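Local coordinates for uncharacterized protein (Parabacteroides merdae, PDB 4R7F) that is of unknown function but contains three immunoglobulin-like beta-sandwich domains, the first related to the N-terminal domain of type 9 secretion system plug proteins, at residues Gln38-Asp44 / Asn98-Pro104; Lys15-Val19 / Arg273-Arg277. One frame throughout, in Å; residues are numbered along the deposited sequence.

Interaction 1 of 2, residues Gln38-Asp44 / Asn98-Pro104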
# COMPACT_ATOMS: atom_id res chain seq x y z
N GLN A 38 -6.71 4.74 -19.38
CA GLN A 38 -6.27 3.99 -20.56
C GLN A 38 -5.10 3.09 -20.26
O GLN A 38 -4.23 3.40 -19.42
CB GLN A 38 -5.83 4.94 -21.64
CG GLN A 38 -6.92 5.90 -22.12
CD GLN A 38 -6.33 7.04 -22.93
OE1 GLN A 38 -5.64 7.90 -22.38
NE2 GLN A 38 -6.55 7.03 -24.25
N ILE A 39 -5.02 1.99 -21.00
CA ILE A 39 -3.80 1.20 -21.02
C ILE A 39 -2.78 1.82 -21.96
O ILE A 39 -3.13 2.25 -23.06
CB ILE A 39 -4.06 -0.24 -21.49
CG1 ILE A 39 -4.81 -1.00 -20.40
CG2 ILE A 39 -2.75 -0.96 -21.76
CD1 ILE A 39 -3.95 -1.39 -19.21
N GLU A 40 -1.53 1.85 -21.51
CA GLU A 40 -0.43 2.32 -22.29
C GLU A 40 0.46 1.13 -22.65
O GLU A 40 0.96 0.42 -21.77
CB GLU A 40 0.39 3.35 -21.53
CG GLU A 40 1.65 3.82 -22.27
CD GLU A 40 2.42 4.90 -21.50
OE1 GLU A 40 1.97 5.28 -20.41
OE2 GLU A 40 3.47 5.38 -21.96
N ILE A 41 0.68 0.94 -23.94
CA ILE A 41 1.65 0.02 -24.46
C ILE A 41 2.81 0.84 -24.97
O ILE A 41 2.68 1.63 -25.87
CB ILE A 41 1.07 -0.83 -25.59
CG1 ILE A 41 0.08 -1.83 -25.01
CG2 ILE A 41 2.19 -1.55 -26.32
CD1 ILE A 41 -1.06 -2.18 -25.93
N ASN A 42 3.96 0.63 -24.37
CA ASN A 42 5.17 1.36 -24.67
C ASN A 42 6.34 0.40 -25.03
O ASN A 42 6.57 -0.62 -24.37
CB ASN A 42 5.50 2.19 -23.45
CG ASN A 42 6.46 3.32 -23.75
OD1 ASN A 42 7.62 3.10 -24.11
ND2 ASN A 42 5.97 4.53 -23.64
N PHE A 43 7.09 0.73 -26.05
CA PHE A 43 8.15 -0.13 -26.50
C PHE A 43 9.11 0.63 -27.37
O PHE A 43 8.74 1.67 -27.89
CB PHE A 43 7.57 -1.33 -27.27
CG PHE A 43 6.94 -0.99 -28.58
CD1 PHE A 43 5.61 -0.65 -28.64
CD2 PHE A 43 7.67 -1.04 -29.76
CE1 PHE A 43 5.01 -0.35 -29.87
CE2 PHE A 43 7.08 -0.74 -30.99
CZ PHE A 43 5.74 -0.41 -31.04
N ASP A 44 10.32 0.11 -27.52
CA ASP A 44 11.29 0.68 -28.43
C ASP A 44 11.50 -0.23 -29.63
O ASP A 44 11.49 -1.43 -29.50
CB ASP A 44 12.63 0.87 -27.74
CG ASP A 44 12.60 1.93 -26.68
OD1 ASP A 44 11.75 2.84 -26.72
OD2 ASP A 44 13.46 1.83 -25.78
N ASN A 98 11.07 5.25 -29.82
CA ASN A 98 10.20 4.89 -28.74
C ASN A 98 8.76 5.15 -29.16
O ASN A 98 8.45 6.23 -29.66
CB ASN A 98 10.53 5.76 -27.53
CG ASN A 98 9.58 5.57 -26.39
OD1 ASN A 98 8.90 6.51 -25.96
ND2 ASN A 98 9.54 4.33 -25.88
N TYR A 99 7.90 4.16 -28.93
CA TYR A 99 6.53 4.12 -29.43
C TYR A 99 5.57 3.99 -28.27
O TYR A 99 5.86 3.37 -27.25
CB TYR A 99 6.34 2.90 -30.33
CG TYR A 99 7.16 2.93 -31.59
CD1 TYR A 99 8.51 2.58 -31.57
CD2 TYR A 99 6.60 3.33 -32.82
CE1 TYR A 99 9.27 2.61 -32.72
CE2 TYR A 99 7.36 3.36 -33.99
CZ TYR A 99 8.71 3.02 -33.93
OH TYR A 99 9.49 3.03 -35.06
N ARG A 100 4.39 4.55 -28.44
CA ARG A 100 3.39 4.61 -27.39
C ARG A 100 2.04 4.49 -28.05
O ARG A 100 1.75 5.19 -29.01
CB ARG A 100 3.50 5.92 -26.66
CG ARG A 100 2.55 6.11 -25.50
CD ARG A 100 3.25 7.00 -24.48
NE ARG A 100 2.35 7.85 -23.73
CZ ARG A 100 1.75 8.91 -24.24
NH1 ARG A 100 1.93 9.25 -25.52
NH2 ARG A 100 0.94 9.64 -23.48
N LEU A 101 1.26 3.54 -27.55
CA LEU A 101 -0.11 3.28 -27.96
C LEU A 101 -0.93 3.29 -26.69
O LEU A 101 -0.65 2.53 -25.76
CB LEU A 101 -0.20 1.92 -28.63
CG LEU A 101 -1.59 1.36 -28.93
CD1 LEU A 101 -2.31 2.20 -29.97
CD2 LEU A 101 -1.45 -0.05 -29.43
N LEU A 102 -1.91 4.18 -26.65
CA LEU A 102 -2.90 4.18 -25.59
C LEU A 102 -4.19 3.53 -26.08
O LEU A 102 -4.61 3.73 -27.23
CB LEU A 102 -3.19 5.60 -25.14
CG LEU A 102 -1.97 6.39 -24.72
CD1 LEU A 102 -2.39 7.78 -24.27
CD2 LEU A 102 -1.24 5.66 -23.61
N LEU A 103 -4.80 2.74 -25.21
CA LEU A 103 -6.08 2.13 -25.49
C LEU A 103 -7.01 2.22 -24.28
O LEU A 103 -6.57 2.08 -23.16
CB LEU A 103 -5.87 0.67 -25.83
CG LEU A 103 -5.28 0.38 -27.20
CD1 LEU A 103 -4.71 -1.03 -27.24
CD2 LEU A 103 -6.34 0.56 -28.27
N PRO A 104 -8.30 2.46 -24.51
CA PRO A 104 -8.88 2.77 -25.81
C PRO A 104 -8.44 4.17 -26.27
O PRO A 104 -7.90 4.95 -25.48
CB PRO A 104 -10.37 2.77 -25.51
CG PRO A 104 -10.42 3.31 -24.13
CD PRO A 104 -9.29 2.61 -23.44
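Phe43 and Tyr99 face each other as a hydrogen-bonded pair of two antiparallel strands, and here the packing is tight. CB of Tyr99 sits over one face of the Phe43 ring, 3.6 Å from its centroid, a CH-pi contact; the nearly parallel rings are slid apart and barely overlap. Phe43 gets there because its CG lies between the backbone N and the carbonyl carbon (chi1 68°), folding the ring back across the neighbouring strand. On the same face Ile41 CD1 comes to 4.0 Å from Leu103 CD1 and also touches Leu101; branched and flat apolar groups suit this side, which Phe131, Ala133 and Phe135 of strand 129-138 cover.

The other face is mostly polar; Asn98, Asn42, Asp44 and Glu40 are buried there, with Asp285 of helix 284-287 against Asn42 and Asn98, and it opens partly to solvent toward Arg100 and Leu102, whose CD2 lies along the aliphatic part of Glu40. Asn98 ND2 spends both hydrogens, on Asn42 OD1 at 2.9 Å and on Asp44 OD1 at 2.8 Å, while Asp44 OD2 turns to Lys340 and Tyr290. Asn42 serves as relay: its ND2 donates to Glu40 OE2 at 3.1 Å, and that oxygen also makes a 3.2 Å salt bridge with Arg100 NE; Arg100 NH1 pairs with Asp85. A leucine in place of Asn42 would probably leave Asn98 ND2 without one acceptor and Glu40 OE2 without its amide donor. Where strand 39-44 begins and strand 98-103 ends, Gln38 NE2 reaches Pro104 O at 2.8 Å, nearly straight at 171°. Side chains alternating between an apolar face turned to the opposite sheet and a mostly polar outer face are typical of a beta-sandwich, here the immunoglobulin-like N-terminal domain.

Interaction 2 of 2, residues Lys15-Val19 / Arg273-Arg277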
# COMPACT_ATOMS: atom_id res chain seq x y z
N LYS A 15 12.37 -3.79 -27.81
CA LYS A 15 12.85 -3.88 -26.43
C LYS A 15 11.97 -3.06 -25.54
O LYS A 15 11.28 -2.14 -26.00
CB LYS A 15 14.26 -3.35 -26.30
CG LYS A 15 15.30 -4.08 -27.14
CD LYS A 15 15.57 -5.47 -26.61
CE LYS A 15 16.77 -6.08 -27.34
NZ LYS A 15 16.66 -7.55 -27.58
N THR A 16 11.97 -3.44 -24.26
CA THR A 16 11.42 -2.62 -23.17
C THR A 16 9.95 -2.42 -23.39
O THR A 16 9.40 -1.31 -23.27
CB THR A 16 12.21 -1.29 -23.05
OG1 THR A 16 13.61 -1.59 -23.08
CG2 THR A 16 11.87 -0.57 -21.78
N LEU A 17 9.29 -3.52 -23.73
CA LEU A 17 7.84 -3.55 -23.80
C LEU A 17 7.26 -3.38 -22.40
O LEU A 17 7.54 -4.17 -21.52
CB LEU A 17 7.36 -4.85 -24.38
CG LEU A 17 5.85 -5.03 -24.45
CD1 LEU A 17 5.23 -4.04 -25.42
CD2 LEU A 17 5.55 -6.45 -24.89
N GLN A 18 6.45 -2.34 -22.23
CA GLN A 18 5.72 -2.08 -21.02
C GLN A 18 4.23 -1.99 -21.31
O GLN A 18 3.82 -1.36 -22.29
CB GLN A 18 6.15 -0.75 -20.40
CG GLN A 18 7.62 -0.68 -20.05
CD GLN A 18 8.02 0.66 -19.47
OE1 GLN A 18 8.55 1.55 -20.17
NE2 GLN A 18 7.80 0.81 -18.18
N VAL A 19 3.46 -2.62 -20.44
CA VAL A 19 2.02 -2.53 -20.36
C VAL A 19 1.62 -2.05 -18.95
O VAL A 19 1.84 -2.73 -17.96
CB VAL A 19 1.40 -3.90 -20.65
CG1 VAL A 19 -0.12 -3.82 -20.62
CG2 VAL A 19 1.93 -4.41 -21.99
N ARG A 273 8.97 -5.09 -10.99
CA ARG A 273 8.92 -3.99 -11.94
C ARG A 273 10.28 -3.36 -12.20
O ARG A 273 11.26 -3.57 -11.45
CB ARG A 273 7.96 -2.90 -11.45
CG ARG A 273 6.53 -3.36 -11.33
CD ARG A 273 5.66 -2.30 -10.68
NE ARG A 273 4.26 -2.72 -10.74
CZ ARG A 273 3.66 -3.49 -9.84
NH1 ARG A 273 4.33 -3.92 -8.78
NH2 ARG A 273 2.39 -3.82 -10.00
N PHE A 274 10.33 -2.61 -13.29
CA PHE A 274 11.48 -1.76 -13.61
C PHE A 274 11.00 -0.38 -14.00
O PHE A 274 9.84 -0.21 -14.35
CB PHE A 274 12.34 -2.38 -14.73
CG PHE A 274 11.68 -2.42 -16.08
CD1 PHE A 274 11.63 -1.30 -16.87
CD2 PHE A 274 11.15 -3.58 -16.58
CE1 PHE A 274 11.02 -1.35 -18.10
CE2 PHE A 274 10.58 -3.65 -17.80
CZ PHE A 274 10.50 -2.53 -18.56
N PHE A 275 11.91 0.59 -13.97
CA PHE A 275 11.56 1.99 -14.19
C PHE A 275 12.67 2.60 -15.00
O PHE A 275 13.82 2.57 -14.58
CB PHE A 275 11.44 2.71 -12.87
CG PHE A 275 10.46 2.05 -11.95
CD1 PHE A 275 10.87 1.04 -11.09
CD2 PHE A 275 9.12 2.38 -12.00
CE1 PHE A 275 9.96 0.37 -10.30
CE2 PHE A 275 8.22 1.74 -11.19
CZ PHE A 275 8.64 0.73 -10.34
N ILE A 276 12.31 3.13 -16.16
CA ILE A 276 13.30 3.71 -17.07
C ILE A 276 13.61 5.14 -16.61
O ILE A 276 12.73 5.97 -16.52
CB ILE A 276 12.80 3.68 -18.51
CG1 ILE A 276 12.48 2.24 -18.96
CG2 ILE A 276 13.81 4.36 -19.42
CD1 ILE A 276 13.62 1.24 -18.87
N ARG A 277 14.89 5.37 -16.32
CA ARG A 277 15.39 6.58 -15.68
C ARG A 277 16.86 6.77 -16.11
O ARG A 277 17.55 5.80 -16.40
CB ARG A 277 15.32 6.47 -14.14
CG ARG A 277 13.98 6.07 -13.53
CD ARG A 277 14.09 5.85 -12.02
NE ARG A 277 12.81 5.95 -11.30
CZ ARG A 277 12.53 5.24 -10.23
NH1 ARG A 277 13.42 4.38 -9.77
NH2 ARG A 277 11.36 5.36 -9.60
O HOH W 1 9.34 3.30 -17.21
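A single water joins Gln18 to Ile276, accepting one hydrogen from Gln18 NE2 at 3.1 Å and another from the backbone N of Ile276 at 3.2 Å. It bridges two beta-sheets of different parts of the chain: strand 15-19 is at the edge of a four-stranded sheet of the N-terminal immunoglobulin-like sandwich, whereas strand 274-276 pairs with strand 342-352. The two strand axes approach no closer than 10.0 Å and run at 112° to each other, so side chains and water, rather than backbone pairing, fill the interval.

Phe274 supplies the bulk. Its ring reaches across to the other strand, where Gln18 CG approaches CZ to 3.7 Å and Thr16 CG2 lies 3.9 Å from CE1, both obliquely to the ring. Tyr344 meets the same ring from within its own sheet. Glutamine suits its place by doing two jobs: CG and the amide, whose plane is 37° from that of the ring, both pack near CE1 and CZ of Phe274, and NE2 still has a hydrogen for the water.

Threonine is similarly divided. With OG1 anti to the carbonyl carbon (chi1 -47°), the hydroxyl turns to Tyr290, leaving the methyl for the apolar contact. Ile276 is long enough to answer it without drawing the backbones together, and Lys340 lies against both residues. The packing between them is tip to tip, methyl on methyl, with Thr16 CG2 3.8 Å from Ile276 CD1.

Interaction 1 and interaction 2 lie about 12 Å apart, centre to centre, and meet through one sheet. Strand 39-46 is paired on one side with strand 96-103, in interaction 1, and on the other with the edge strand 14-21, whose Thr16 and Gln18 side chains, on the face opposite to that of Leu17, meet strand 274-276 in interaction 2. Backbone contacts between Asn42 and Gln18 and between Asp44 and Lys15 carry the connection across. Along the chain the order is 15-19, 38-44, 98-104, 273-277, so interaction 1 is nested inside the loop that interaction 2 closes. The first knits a domain together; the second sets that domain against a later part of the chain.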